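Local coordinates for protein agarase (Pseudoalteromonas fuliginea, PDB 6XJ9) that probably hydrolyses agarose, a galactan of red algal cell walls, as a family 50 glycoside hydrolase, at residues M614-F620 with V637-N643. Sequence-based numbering, arbitrary orientation.
Sequences MYLGARF and VDVISFN
Phe-620 and Phe-642 pair in parallel on adjacent strands, 620-621 and 640-643, consistent with the (beta/alpha)8 barrel of family 50 relatives; helix 627-634 makes the beta-alpha-beta crossover between them. Phe-620 CB lies 4.0 Å from Phe-642 CD2. With CG anti to the carbonyl carbon (chi1 -50°), the ring slants past Ser-641 O, which neighbours both Phe-620 CG and CD2, and presents its edge to the face of Phe-642, an offset edge-to-face pair with planes 60° apart. Phe-620 CD2 also touches Phe-642 CE2 at 3.7 Å. Phe-620 CE2 meets Ile-640 CG2 at 3.7 Å, and Val-629 and Val-630 of the crossover helix pack here too. Backbone bonds Phe-620 N to Ser-641 O and Asn-643 N to Phe-620 O zip the strands together.

At the other end, Asp-638 OD2 takes the N-H of Tyr-615 on its anti lone pair, 2.8 Å and nearly straight at 169°, while Asp-638 N returns a bond to Tyr-615 O. Cut back to an alanine, this position would probably leave Tyr-615 N without its carboxylate acceptor and Met-614 CA without its neighbour. Val-637 CG1 sits over one face of the Tyr-615 ring, a CH-pi contact 4.2 Å from its centroid.

Between these ends Ser-641 OG donates to Leu-616 O and accepts from Arg-619 N at 3.0 Å; a water accepts from Ala-618 N and donates to Ser-641 O, 2.9 Å from each.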
ATOM      1  N   MET A 614      30.598   9.262 -20.659  1.00 19.68           N
ATOM      2  CA  MET A 614      31.095   8.187 -19.812  1.00 18.88           C
ATOM      3  C   MET A 614      30.811   6.840 -20.465  1.00 18.39           C
ATOM      4  O   MET A 614      29.748   6.637 -21.047  1.00 17.55           O
ATOM      5  CB  MET A 614      30.426   8.215 -18.438  1.00 18.95           C
ATOM      6  CG  MET A 614      30.889   9.381 -17.587  1.00 17.98           C
ATOM      7  SD  MET A 614      30.222   9.235 -15.924  1.00 18.58           S
ATOM      8  CE  MET A 614      28.471   9.482 -16.216  1.00 17.78           C
ATOM      9  N   TYR A 615      31.778   5.927 -20.323  1.00 17.58           N
ATOM     10  CA  TYR A 615      31.644   4.536 -20.714  1.00 17.04           C
ATOM     11  C   TYR A 615      31.336   3.728 -19.457  1.00 16.84           C
ATOM     12  O   TYR A 615      32.110   3.762 -18.504  1.00 17.76           O
ATOM     13  CB  TYR A 615      32.927   4.085 -21.417  1.00 16.58           C
ATOM     14  CG  TYR A 615      33.055   2.599 -21.635  1.00 17.24           C
ATOM     15  CD1 TYR A 615      31.956   1.828 -21.972  1.00 15.68           C
ATOM     16  CD2 TYR A 615      34.295   1.978 -21.542  1.00 16.45           C
ATOM     17  CE1 TYR A 615      32.073   0.467 -22.195  1.00 16.81           C
ATOM     18  CE2 TYR A 615      34.431   0.620 -21.761  1.00 17.04           C
ATOM     19  CZ  TYR A 615      33.318  -0.135 -22.087  1.00 17.13           C
ATOM     20  OH  TYR A 615      33.441  -1.479 -22.291  1.00 17.92           O
ATOM     21  N   LEU A 616      30.201   3.019 -19.469  1.00 15.87           N
ATOM     22  CA  LEU A 616      29.587   2.481 -18.266  1.00 16.20           C
ATOM     23  C   LEU A 616      29.742   0.967 -18.196  1.00 16.30           C
ATOM     24  O   LEU A 616      29.058   0.318 -17.399  1.00 16.21           O
ATOM     25  CB  LEU A 616      28.097   2.841 -18.269  1.00 15.94           C
ATOM     26  CG  LEU A 616      27.791   4.331 -18.370  1.00 15.80           C
ATOM     27  CD1 LEU A 616      26.296   4.531 -18.585  1.00 15.61           C
ATOM     28  CD2 LEU A 616      28.256   5.059 -17.109  1.00 15.50           C
ATOM     29  N   GLY A 617      30.626   0.409 -19.031  1.00 15.98           N
ATOM     30  CA  GLY A 617      30.918  -1.015 -18.938  1.00 16.54           C
ATOM     31  C   GLY A 617      29.862  -1.880 -19.615  1.00 16.48           C
ATOM     32  O   GLY A 617      29.204  -1.431 -20.553  1.00 16.72           O
ATOM     33  N   ALA A 618      29.707  -3.120 -19.119  1.00 15.89           N
ATOM     34  CA  ALA A 618      29.057  -4.186 -19.871  1.00 15.78           C
ATOM     35  C   ALA A 618      28.036  -4.957 -19.032  1.00 14.73           C
ATOM     36  O   ALA A 618      27.608  -6.034 -19.439  1.00 16.33           O
ATOM     37  CB  ALA A 618      30.103  -5.116 -20.448  1.00 16.27           C
ATOM     38  N   ARG A 619      27.658  -4.405 -17.881  1.00 14.52           N
ATOM     39  CA  ARG A 619      26.512  -4.835 -17.092  1.00 14.95           C
ATOM     40  C   ARG A 619      26.687  -6.296 -16.664  1.00 15.16           C
ATOM     41  O   ARG A 619      25.999  -7.198 -17.162  1.00 13.84           O
ATOM     42  CB  ARG A 619      25.201  -4.601 -17.861  1.00 14.66           C
ATOM     43  CG  ARG A 619      24.993  -3.182 -18.373  1.00 14.19           C
ATOM     44  CD  ARG A 619      23.977  -3.127 -19.511  1.00 14.70           C
ATOM     45  NE  ARG A 619      22.620  -3.402 -19.058  1.00 14.48           N
ATOM     46  CZ  ARG A 619      21.893  -2.570 -18.326  1.00 14.50           C
ATOM     47  NH1 ARG A 619      22.396  -1.394 -17.945  1.00 14.83           N
ATOM     48  NH2 ARG A 619      20.663  -2.915 -17.985  1.00 13.67           N
ATOM     49  N   PHE A 620      27.641  -6.534 -15.759  1.00 15.96           N
ATOM     50  CA  PHE A 620      27.914  -7.907 -15.349  1.00 16.79           C
ATOM     51  C   PHE A 620      26.790  -8.386 -14.437  1.00 17.32           C
ATOM     52  O   PHE A 620      26.383  -7.648 -13.549  1.00 17.45           O
ATOM     53  CB  PHE A 620      29.202  -8.000 -14.530  1.00 16.67           C
ATOM     54  CG  PHE A 620      30.431  -7.340 -15.101  1.00 17.28           C
ATOM     55  CD1 PHE A 620      30.970  -7.757 -16.310  1.00 17.40           C
ATOM     56  CD2 PHE A 620      31.100  -6.356 -14.375  1.00 17.44           C
ATOM     57  CE1 PHE A 620      32.135  -7.175 -16.798  1.00 18.66           C
ATOM     58  CE2 PHE A 620      32.266  -5.776 -14.864  1.00 18.13           C
ATOM     59  CZ  PHE A 620      32.777  -6.179 -16.080  1.00 17.65           C
ATOM     60  N   VAL A 637      36.667   1.670 -17.690  1.00 17.14           N
ATOM     61  CA  VAL A 637      35.330   2.243 -17.601  1.00 16.91           C
ATOM     62  C   VAL A 637      35.311   3.431 -16.646  1.00 17.44           C
ATOM     63  O   VAL A 637      36.112   3.508 -15.725  1.00 17.18           O
ATOM     64  CB  VAL A 637      34.291   1.185 -17.184  1.00 16.26           C
ATOM     65  CG1 VAL A 637      34.395  -0.055 -18.070  1.00 15.22           C
ATOM     66  CG2 VAL A 637      34.433   0.795 -15.716  1.00 15.55           C
ATOM     67  N   ASP A 638      34.343   4.329 -16.858  1.00 17.65           N
ATOM     68  CA  ASP A 638      34.105   5.453 -15.964  1.00 17.43           C
ATOM     69  C   ASP A 638      33.290   4.960 -14.771  1.00 16.57           C
ATOM     70  O   ASP A 638      33.480   5.420 -13.644  1.00 16.25           O
ATOM     71  CB  ASP A 638      33.387   6.585 -16.705  1.00 16.97           C
ATOM     72  CG  ASP A 638      34.261   7.204 -17.778  1.00 18.12           C
ATOM     73  OD1 ASP A 638      35.196   7.939 -17.409  1.00 19.49           O
ATOM     74  OD2 ASP A 638      34.022   6.926 -18.963  1.00 18.31           O
ATOM     75  N   VAL A 639      32.373   4.033 -15.046  1.00 14.59           N
ATOM     76  CA  VAL A 639      31.498   3.467 -14.025  1.00 14.46           C
ATOM     77  C   VAL A 639      31.395   1.976 -14.316  1.00 14.14           C
ATOM     78  O   VAL A 639      31.207   1.601 -15.473  1.00 15.17           O
ATOM     79  CB  VAL A 639      30.097   4.124 -14.032  1.00 13.88           C
ATOM     80  CG1 VAL A 639      29.198   3.593 -12.914  1.00 13.50           C
ATOM     81  CG2 VAL A 639      30.160   5.647 -13.970  1.00 13.56           C
ATOM     82  N   ILE A 640      31.524   1.143 -13.274  1.00 15.21           N
ATOM     83  CA  ILE A 640      31.358  -0.295 -13.430  1.00 15.20           C
ATOM     84  C   ILE A 640      29.882  -0.633 -13.228  1.00 15.41           C
ATOM     85  O   ILE A 640      29.321  -0.351 -12.169  1.00 14.55           O
ATOM     86  CB  ILE A 640      32.239  -1.130 -12.475  1.00 15.47           C
ATOM     87  CG1 ILE A 640      33.655  -0.580 -12.295  1.00 17.20           C
ATOM     88  CG2 ILE A 640      32.289  -2.567 -12.960  1.00 15.77           C
ATOM     89  CD1 ILE A 640      34.436  -1.293 -11.200  1.00 17.78           C
ATOM     90  N   SER A 641      29.274  -1.263 -14.243  1.00 14.73           N
ATOM     91  CA  SER A 641      27.857  -1.596 -14.210  1.00 14.16           C
ATOM     92  C   SER A 641      27.656  -3.087 -13.916  1.00 14.78           C
ATOM     93  O   SER A 641      28.426  -3.928 -14.382  1.00 15.02           O
ATOM     94  CB  SER A 641      27.187  -1.186 -15.501  1.00 13.60           C
ATOM     95  OG  SER A 641      27.883  -1.734 -16.612  1.00 13.52           O
ATOM     96  N   PHE A 642      26.636  -3.386 -13.097  1.00 15.41           N
ATOM     97  CA  PHE A 642      26.236  -4.729 -12.701  1.00 16.31           C
ATOM     98  C   PHE A 642      24.710  -4.814 -12.711  1.00 16.12           C
ATOM     99  O   PHE A 642      24.047  -3.831 -12.406  1.00 15.01           O
ATOM    100  CB  PHE A 642      26.661  -5.025 -11.259  1.00 16.49           C
ATOM    101  CG  PHE A 642      28.139  -4.901 -10.979  1.00 17.94           C
ATOM    102  CD1 PHE A 642      28.689  -3.677 -10.622  1.00 17.41           C
ATOM    103  CD2 PHE A 642      28.977  -6.010 -11.064  1.00 17.45           C
ATOM    104  CE1 PHE A 642      30.044  -3.569 -10.340  1.00 17.79           C
ATOM    105  CE2 PHE A 642      30.332  -5.904 -10.782  1.00 17.27           C
ATOM    106  CZ  PHE A 642      30.862  -4.679 -10.433  1.00 17.87           C
ATOM    107  N   ASN A 643      24.160  -6.002 -13.020  1.00 15.62           N
ATOM    108  CA  ASN A 643      22.746  -6.256 -12.772  1.00 15.33           C
ATOM    109  C   ASN A 643      22.635  -7.104 -11.503  1.00 16.41           C
ATOM    110  O   ASN A 643      23.444  -8.000 -11.292  1.00 15.80           O
ATOM    111  CB  ASN A 643      22.060  -6.912 -13.976  1.00 14.61           C
ATOM    112  CG  ASN A 643      22.119  -6.079 -15.239  1.00 15.72           C
ATOM    113  OD1 ASN A 643      22.207  -4.855 -15.176  1.00 15.08           O
ATOM    114  ND2 ASN A 643      22.071  -6.731 -16.391  1.00 15.30           N
TER
HETATM  115  O   HOH W   1      30.493  -3.453 -16.318  1.00 17.30           O